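Local coordinates for putative Outer membrane protein (Helicobacter pylori, PDB 6GW5) that probably binds Lewis-type glycans as the adhesin domain of the outer membrane protein SabA, and so probably attaches the bacterium to host tissue, at residues A[33-36]-A[37-41]; A[271-274]-A[275-279]; A[354-357]-A[358-362]. All blocks are in the same frame, centred on the assembly; numbering follows the deposited sequence.

Contact 1 (A[33-36]-A[37-41]); sequences NNIE and LVNSS
Asn34 meets Leu37 as the N-cap of helix 35-54, where the chain turns out of the end of helix 3-32 and sets off along the next helix. The cap residue can be followed outward from its CB, which lies beside CB of Leu37. CG comes closer, 3.4 Å from Leu37 CB, so the amide group rests on the first carbon of the leucine side chain and the two side chains cross at about a right angle. At the tip the amide divides its work. OD1 takes the capping bond from Leu37 N at 3.0 Å, nearly straight at the hydrogen (168°), although the donor stands well above the carbonyl plane of the amide, 61° out of it. ND2 turns the other way, over Leu37 CB and toward CD2. This reach depends on chi1 of Asn34 at -177°, which sets CG opposite the backbone N and next to the carbonyl carbon. The backbone of the same residue begins the helical bonding, with Val38 N donating to Asn34 O at 3.0 Å; two more bonds follow, from Asn39 N to Ile35 O and from Ser40 N to Glu36 O. Ile35 and Asn39 run side by side, pointing the same way, and the amide of Asn39 bonds through ND2 to Gln247 O. Toward helix 317-346, Leu37 and Val38 touch Val341 and Val345. One turn on, Leu37 O accepts from Ser41 N and from Ser41 OG, the hydroxyl lying 2.8 Å away and the two donors arriving from opposite faces of the carbonyl plane.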
loop_
_atom_site.group_PDB
_atom_site.type_symbol
_atom_site.label_atom_id
_atom_site.label_comp_id
_atom_site.label_asym_id
_atom_site.label_seq_id
_atom_site.Cartn_x
_atom_site.Cartn_y
_atom_site.Cartn_z
ATOM N N ASN A 33 -15.934 16.043 17.529
ATOM C CA ASN A 33 -17.098 16.955 17.585
ATOM C C ASN A 33 -16.975 18.076 16.578
ATOM O O ASN A 33 -17.837 18.935 16.493
ATOM C CB ASN A 33 -17.221 17.612 18.969
ATOM C CG ASN A 33 -17.636 16.632 20.023
ATOM O OD1 ASN A 33 -18.637 15.965 19.884
ATOM N ND2 ASN A 33 -16.852 16.511 21.068
ATOM N N ASN A 34 -15.898 18.063 15.805
ATOM C CA ASN A 34 -15.665 19.078 14.767
ATOM C C ASN A 34 -16.280 18.630 13.469
ATOM O O ASN A 34 -15.677 17.914 12.704
ATOM C CB ASN A 34 -14.190 19.299 14.583
ATOM C CG ASN A 34 -13.882 20.370 13.586
ATOM O OD1 ASN A 34 -14.668 20.702 12.682
ATOM N ND2 ASN A 34 -12.686 20.903 13.722
ATOM N N ILE A 35 -17.498 19.064 13.238
ATOM C CA ILE A 35 -18.318 18.486 12.194
ATOM C C ILE A 35 -17.723 18.726 10.827
ATOM O O ILE A 35 -17.808 17.884 9.953
ATOM C CB ILE A 35 -19.751 19.112 12.235
ATOM C CG1 ILE A 35 -20.652 18.346 13.210
ATOM C CG2 ILE A 35 -20.394 19.122 10.858
ATOM C CD1 ILE A 35 -21.232 19.246 14.289
ATOM N N GLU A 36 -17.174 19.898 10.628
ATOM C CA GLU A 36 -16.662 20.227 9.326
ATOM C C GLU A 36 -15.419 19.369 9.045
ATOM O O GLU A 36 -15.233 18.857 7.949
ATOM C CB GLU A 36 -16.387 21.725 9.219
ATOM C CG GLU A 36 -16.203 22.168 7.774
ATOM C CD GLU A 36 -15.577 23.575 7.608
ATOM O OE1 GLU A 36 -15.518 24.370 8.586
ATOM O OE2 GLU A 36 -15.114 23.890 6.480
ATOM N N LEU A 37 -14.580 19.187 10.046
ATOM C CA LEU A 37 -13.432 18.341 9.881
ATOM C C LEU A 37 -13.828 16.875 9.604
ATOM O O LEU A 37 -13.247 16.194 8.763
ATOM C CB LEU A 37 -12.556 18.449 11.120
ATOM C CG LEU A 37 -11.411 17.477 11.181
ATOM C CD1 LEU A 37 -10.464 17.705 10.015
ATOM C CD2 LEU A 37 -10.732 17.646 12.525
ATOM N N VAL A 38 -14.805 16.392 10.325
ATOM C CA VAL A 38 -15.266 15.013 10.127
ATOM C C VAL A 38 -15.872 14.801 8.740
ATOM O O VAL A 38 -15.567 13.811 8.090
ATOM C CB VAL A 38 -16.253 14.617 11.222
ATOM C CG1 VAL A 38 -16.932 13.298 10.921
ATOM C CG2 VAL A 38 -15.526 14.482 12.556
ATOM N N ASN A 39 -16.720 15.720 8.291
ATOM C CA ASN A 39 -17.325 15.629 6.942
ATOM C C ASN A 39 -16.318 15.697 5.834
ATOM O O ASN A 39 -16.428 15.032 4.822
ATOM C CB ASN A 39 -18.382 16.724 6.699
ATOM C CG ASN A 39 -19.600 16.555 7.591
ATOM O OD1 ASN A 39 -19.928 15.439 8.048
ATOM N ND2 ASN A 39 -20.272 17.650 7.856
ATOM N N SER A 40 -15.337 16.527 6.055
ATOM C CA SER A 40 -14.270 16.732 5.149
ATOM C C SER A 40 -13.456 15.438 4.942
ATOM O O SER A 40 -13.176 15.068 3.828
ATOM C CB SER A 40 -13.415 17.803 5.771
ATOM O OG SER A 40 -12.590 18.323 4.829
ATOM N N SER A 41 -13.062 14.813 6.042
ATOM C CA SER A 41 -12.365 13.544 6.095
ATOM C C SER A 41 -13.145 12.443 5.419
ATOM O O SER A 41 -12.620 11.688 4.557
ATOM C CB SER A 41 -12.179 13.175 7.559
ATOM O OG SER A 41 -11.449 14.190 8.195
#

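Contact 2 (A[271-274]-A[275-279]); sequences VISY and AQDIF
Residues 271-279 form an unbroken run of alpha helix within helix 255-283, and four i to i+4 backbone bonds join 271-274 to 275-279. Val271 O accepts from Ala275 N and Ile272 O from Gln276 N; Asp277 N reaches Ser273 O at 2.8 Å, and Ile278 N reaches Tyr274 O at 3.1 Å. The side chains of Ser273 and Asp277, one turn apart, do not bond directly: Ser273 OG and Asp277 OD2 stay 4.4 Å from each other. Two waters span the gap, each hydrogen-bonded to Ser273 OG. One donates to Asp277 OD1 at 2.9 Å and the other to OD2 at 2.7 Å, so both carboxylate oxygens are engaged and the acid is tied to the hydroxyl by a double water bridge. With chi1 of Asp277 at -70°, CG lies beside its own backbone N and the carboxylate folds back along the helix toward Ser273. There OD2 also approaches the tyrosine ring, 3.7 Å from Tyr274 CD1, with the ring and carboxylate planes 62° apart. Tyr274 itself packs on Gln229 and Ala230 of helix 215-240. Away from this hydrated edge, Ile278 lays CG1 3.5 Å from Tyr274 O and continues to Ile226 and Val68, while Ala275 meets Val328 of helix 317-346. Val271 and Ile272 add Phe48 of helix 35-54. Apolar residues turned to several neighbouring helices, with a water-bridged serine-aspartate pair on the more open side, are typical of an amphipathic helix in a helical bundle.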
loop_
_atom_site.group_PDB
_atom_site.type_symbol
_atom_site.label_atom_id
_atom_site.label_comp_id
_atom_site.label_asym_id
_atom_site.label_seq_id
_atom_site.Cartn_x
_atom_site.Cartn_y
_atom_site.Cartn_z
ATOM N N VAL A 271 -6.046 -0.289 0.799
ATOM C CA VAL A 271 -5.944 -0.124 -0.662
ATOM C C VAL A 271 -4.610 0.519 -0.964
ATOM O O VAL A 271 -3.828 -0.031 -1.728
ATOM C CB VAL A 271 -7.096 0.698 -1.219
ATOM C CG1 VAL A 271 -6.877 1.117 -2.668
ATOM C CG2 VAL A 271 -8.364 -0.128 -1.167
ATOM N N ILE A 272 -4.323 1.642 -0.304
ATOM C CA ILE A 272 -3.055 2.304 -0.495
ATOM C C ILE A 272 -1.884 1.417 -0.153
ATOM O O ILE A 272 -0.880 1.418 -0.834
ATOM C CB ILE A 272 -2.942 3.572 0.364
ATOM C CG1 ILE A 272 -3.878 4.672 -0.140
ATOM C CG2 ILE A 272 -1.489 4.072 0.402
ATOM C CD1 ILE A 272 -3.523 5.190 -1.515
ATOM N N SER A 273 -1.978 0.690 0.939
ATOM C CA SER A 273 -0.882 -0.134 1.339
ATOM C C SER A 273 -0.591 -1.200 0.245
ATOM O O SER A 273 0.575 -1.550 -0.011
ATOM C CB SER A 273 -1.192 -0.708 2.692
ATOM O OG SER A 273 -0.046 -1.355 3.182
ATOM N N TYR A 274 -1.632 -1.694 -0.422
ATOM C CA TYR A 274 -1.448 -2.717 -1.486
ATOM C C TYR A 274 -0.677 -2.140 -2.662
ATOM O O TYR A 274 0.299 -2.735 -3.177
ATOM C CB TYR A 274 -2.789 -3.267 -1.969
ATOM C CG TYR A 274 -3.420 -4.307 -1.081
ATOM C CD1 TYR A 274 -2.659 -5.301 -0.456
ATOM C CD2 TYR A 274 -4.805 -4.345 -0.911
ATOM C CE1 TYR A 274 -3.247 -6.272 0.340
ATOM C CE2 TYR A 274 -5.407 -5.328 -0.135
ATOM C CZ TYR A 274 -4.620 -6.288 0.498
ATOM O OH TYR A 274 -5.191 -7.277 1.270
ATOM N N ALA A 275 -1.055 -0.933 -3.043
ATOM C CA ALA A 275 -0.265 -0.224 -4.025
ATOM C C ALA A 275 1.206 -0.146 -3.600
ATOM O O ALA A 275 2.109 -0.387 -4.397
ATOM C CB ALA A 275 -0.834 1.158 -4.282
ATOM N N GLN A 276 1.451 0.189 -2.356
ATOM C CA GLN A 276 2.829 0.291 -1.869
ATOM C C GLN A 276 3.549 -1.083 -1.900
ATOM O O GLN A 276 4.733 -1.162 -2.206
ATOM C CB GLN A 276 2.812 0.881 -0.465
ATOM C CG GLN A 276 4.137 0.929 0.255
ATOM C CD GLN A 276 4.957 2.147 -0.109
ATOM O OE1 GLN A 276 5.988 2.035 -0.747
ATOM N NE2 GLN A 276 4.524 3.322 0.345
ATOM N N ASP A 277 2.805 -2.146 -1.618
ATOM C CA ASP A 277 3.365 -3.464 -1.683
ATOM C C ASP A 277 3.886 -3.747 -3.124
ATOM O O ASP A 277 4.948 -4.329 -3.296
ATOM C CB ASP A 277 2.342 -4.543 -1.237
ATOM C CG ASP A 277 2.028 -4.510 0.286
ATOM O OD1 ASP A 277 2.920 -4.166 1.101
ATOM O OD2 ASP A 277 0.872 -4.832 0.650
ATOM N N ILE A 278 3.145 -3.300 -4.137
ATOM C CA ILE A 278 3.561 -3.498 -5.513
ATOM C C ILE A 278 4.822 -2.713 -5.793
ATOM O O ILE A 278 5.783 -3.257 -6.376
ATOM C CB ILE A 278 2.486 -3.078 -6.553
ATOM C CG1 ILE A 278 1.176 -3.838 -6.344
ATOM C CG2 ILE A 278 2.976 -3.342 -7.976
ATOM C CD1 ILE A 278 1.269 -5.360 -6.259
ATOM N N PHE A 279 4.795 -1.430 -5.466
ATOM C CA PHE A 279 5.979 -0.591 -5.594
ATOM C C PHE A 279 7.180 -1.280 -4.950
ATOM O O PHE A 279 8.239 -1.328 -5.517
ATOM C CB PHE A 279 5.754 0.760 -4.915
ATOM C CG PHE A 279 6.913 1.681 -5.056
ATOM C CD1 PHE A 279 7.089 2.395 -6.225
ATOM C CD2 PHE A 279 7.885 1.795 -4.038
ATOM C CE1 PHE A 279 8.196 3.215 -6.396
ATOM C CE2 PHE A 279 8.991 2.611 -4.192
ATOM C CZ PHE A 279 9.139 3.336 -5.363
HETATM O O HOH W 1 2.648 -1.526 2.343
HETATM O O HOH W 2 -0.357 -4.147 2.934
#

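Contact 3 (A[354-357]-A[358-362]); sequences EIVT and TYNNA
Thr358 has chi1 at -58°, which places OG1 beside its backbone N and directs the hydroxyl back one turn to Glu354 O, the i to i-4 carbonyl contact common for threonine inside an alpha helix, here helix 348-370. OG1 donates to Glu354 O at 2.7 Å, and Thr358 N donates to the same oxygen at 2.9 Å. The two come from opposite faces of the carbonyl plane, so one acceptor is gripped twice and the buried hydroxyl is satisfied within its own helix. Thr358 also touches Val22 of helix 3-32, the helix whose Gln21 NE2 takes the far end of Glu354 through OE2. Farther along, Asn360 lies alongside Val356, both side chains pointing the same way. Its backbone N makes an almost perfectly straight bond to Val356 O (179°); its amide adds only a weak one from ND2, and ND2 also meets Val356 CG1 at 3.5 Å. The ring of Tyr359 stacks with that of Tyr399, and Val356 O sits at the edge of the Tyr359 ring, near its plane. Thr357 and Asn361 form another parallel pair beside the backbone bond from Asn361 N to Thr357 O. The Thr357 hydroxyl goes back to Thr353 O, while its methyl CG2 lies 3.6 Å from Asn361 ND2.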
loop_
_atom_site.group_PDB
_atom_site.type_symbol
_atom_site.label_atom_id
_atom_site.label_comp_id
_atom_site.label_asym_id
_atom_site.label_seq_id
_atom_site.Cartn_x
_atom_site.Cartn_y
_atom_site.Cartn_z
ATOM N N GLU A 354 -12.451 7.972 29.417
ATOM C CA GLU A 354 -11.044 7.949 29.786
ATOM C C GLU A 354 -10.604 9.320 30.262
ATOM O O GLU A 354 -9.775 9.414 31.154
ATOM C CB GLU A 354 -10.198 7.527 28.584
ATOM C CG GLU A 354 -8.715 7.373 28.886
ATOM C CD GLU A 354 -7.965 6.789 27.695
ATOM O OE1 GLU A 354 -8.270 5.629 27.303
ATOM O OE2 GLU A 354 -7.077 7.495 27.158
ATOM N N ILE A 355 -11.092 10.388 29.632
ATOM C CA ILE A 355 -10.684 11.716 30.071
ATOM C C ILE A 355 -11.239 12.003 31.449
ATOM O O ILE A 355 -10.556 12.625 32.259
ATOM C CB ILE A 355 -11.058 12.836 29.048
ATOM C CG1 ILE A 355 -10.225 14.056 29.344
ATOM C CG2 ILE A 355 -12.568 13.117 29.014
ATOM C CD1 ILE A 355 -10.406 15.118 28.303
ATOM N N VAL A 356 -12.447 11.501 31.723
ATOM C CA VAL A 356 -13.063 11.727 33.022
ATOM C C VAL A 356 -12.270 10.955 34.086
ATOM O O VAL A 356 -11.893 11.539 35.093
ATOM C CB VAL A 356 -14.566 11.367 33.053
ATOM C CG1 VAL A 356 -15.111 11.485 34.460
ATOM C CG2 VAL A 356 -15.363 12.281 32.160
ATOM N N THR A 357 -12.028 9.661 33.856
ATOM C CA THR A 357 -11.218 8.890 34.787
ATOM C C THR A 357 -9.899 9.605 35.018
ATOM O O THR A 357 -9.468 9.756 36.128
ATOM C CB THR A 357 -10.914 7.488 34.263
ATOM O OG1 THR A 357 -12.124 6.880 33.841
ATOM C CG2 THR A 357 -10.293 6.630 35.300
ATOM N N THR A 358 -9.263 10.018 33.946
ATOM C CA THR A 358 -7.970 10.634 34.042
ATOM C C THR A 358 -7.996 11.976 34.800
ATOM O O THR A 358 -7.064 12.303 35.499
ATOM C CB THR A 358 -7.360 10.788 32.650
ATOM O OG1 THR A 358 -7.277 9.497 32.046
ATOM C CG2 THR A 358 -5.951 11.378 32.719
ATOM N N TYR A 359 -9.072 12.727 34.678
ATOM C CA TYR A 359 -9.190 13.959 35.400
ATOM C C TYR A 359 -9.307 13.671 36.864
ATOM O O TYR A 359 -8.641 14.304 37.681
ATOM C CB TYR A 359 -10.419 14.716 34.925
ATOM C CG TYR A 359 -10.947 15.751 35.900
ATOM C CD1 TYR A 359 -10.197 16.851 36.266
ATOM C CD2 TYR A 359 -12.234 15.622 36.429
ATOM C CE1 TYR A 359 -10.706 17.796 37.157
ATOM C CE2 TYR A 359 -12.763 16.565 37.295
ATOM C CZ TYR A 359 -11.993 17.655 37.655
ATOM O OH TYR A 359 -12.513 18.608 38.497
ATOM N N ASN A 360 -10.228 12.767 37.193
ATOM C CA ASN A 360 -10.447 12.354 38.568
ATOM C C ASN A 360 -9.177 11.827 39.210
ATOM O O ASN A 360 -8.782 12.295 40.275
ATOM C CB ASN A 360 -11.601 11.403 38.648
ATOM C CG ASN A 360 -12.922 12.144 38.664
ATOM O OD1 ASN A 360 -13.238 12.901 39.583
ATOM N ND2 ASN A 360 -13.674 11.973 37.642
ATOM N N ASN A 361 -8.456 10.984 38.481
ATOM C CA ASN A 361 -7.154 10.516 38.950
ATOM C C ASN A 361 -6.209 11.645 39.203
ATOM O O ASN A 361 -5.518 11.648 40.203
ATOM C CB ASN A 361 -6.506 9.488 38.003
ATOM C CG ASN A 361 -7.232 8.146 38.018
ATOM O OD1 ASN A 361 -7.811 7.719 39.022
ATOM N ND2 ASN A 361 -7.223 7.493 36.904
ATOM N N ALA A 362 -6.194 12.605 38.292
ATOM C CA ALA A 362 -5.280 13.727 38.425
ATOM C C ALA A 362 -5.654 14.599 39.608
ATOM O O ALA A 362 -4.777 15.063 40.317
ATOM C CB ALA A 362 -5.235 14.526 37.159
#

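Contacts 2 and 3 lie within helices, while contact 1 spans the start of one, and the three sit at different places in an elongated helical domain. Contact 1 is on the surface at the start of helix 35-54, and contact 3, about 26 Å from it between centres, is partly buried where helix 348-370 pairs with helix 3-32. Contact 2, also partly buried, lies close to the centre of the molecule, about 40 Å from contact 3 between centres. Contacts 1 and 2 share neighbours, since both pack on helix 317-346 and residues 271-274 touch the helix that contact 1 begins. Their polar chemistry differs: an amide cap in contact 1, paired waters in contact 2, and a threonine hydroxyl returned to the backbone in contact 3.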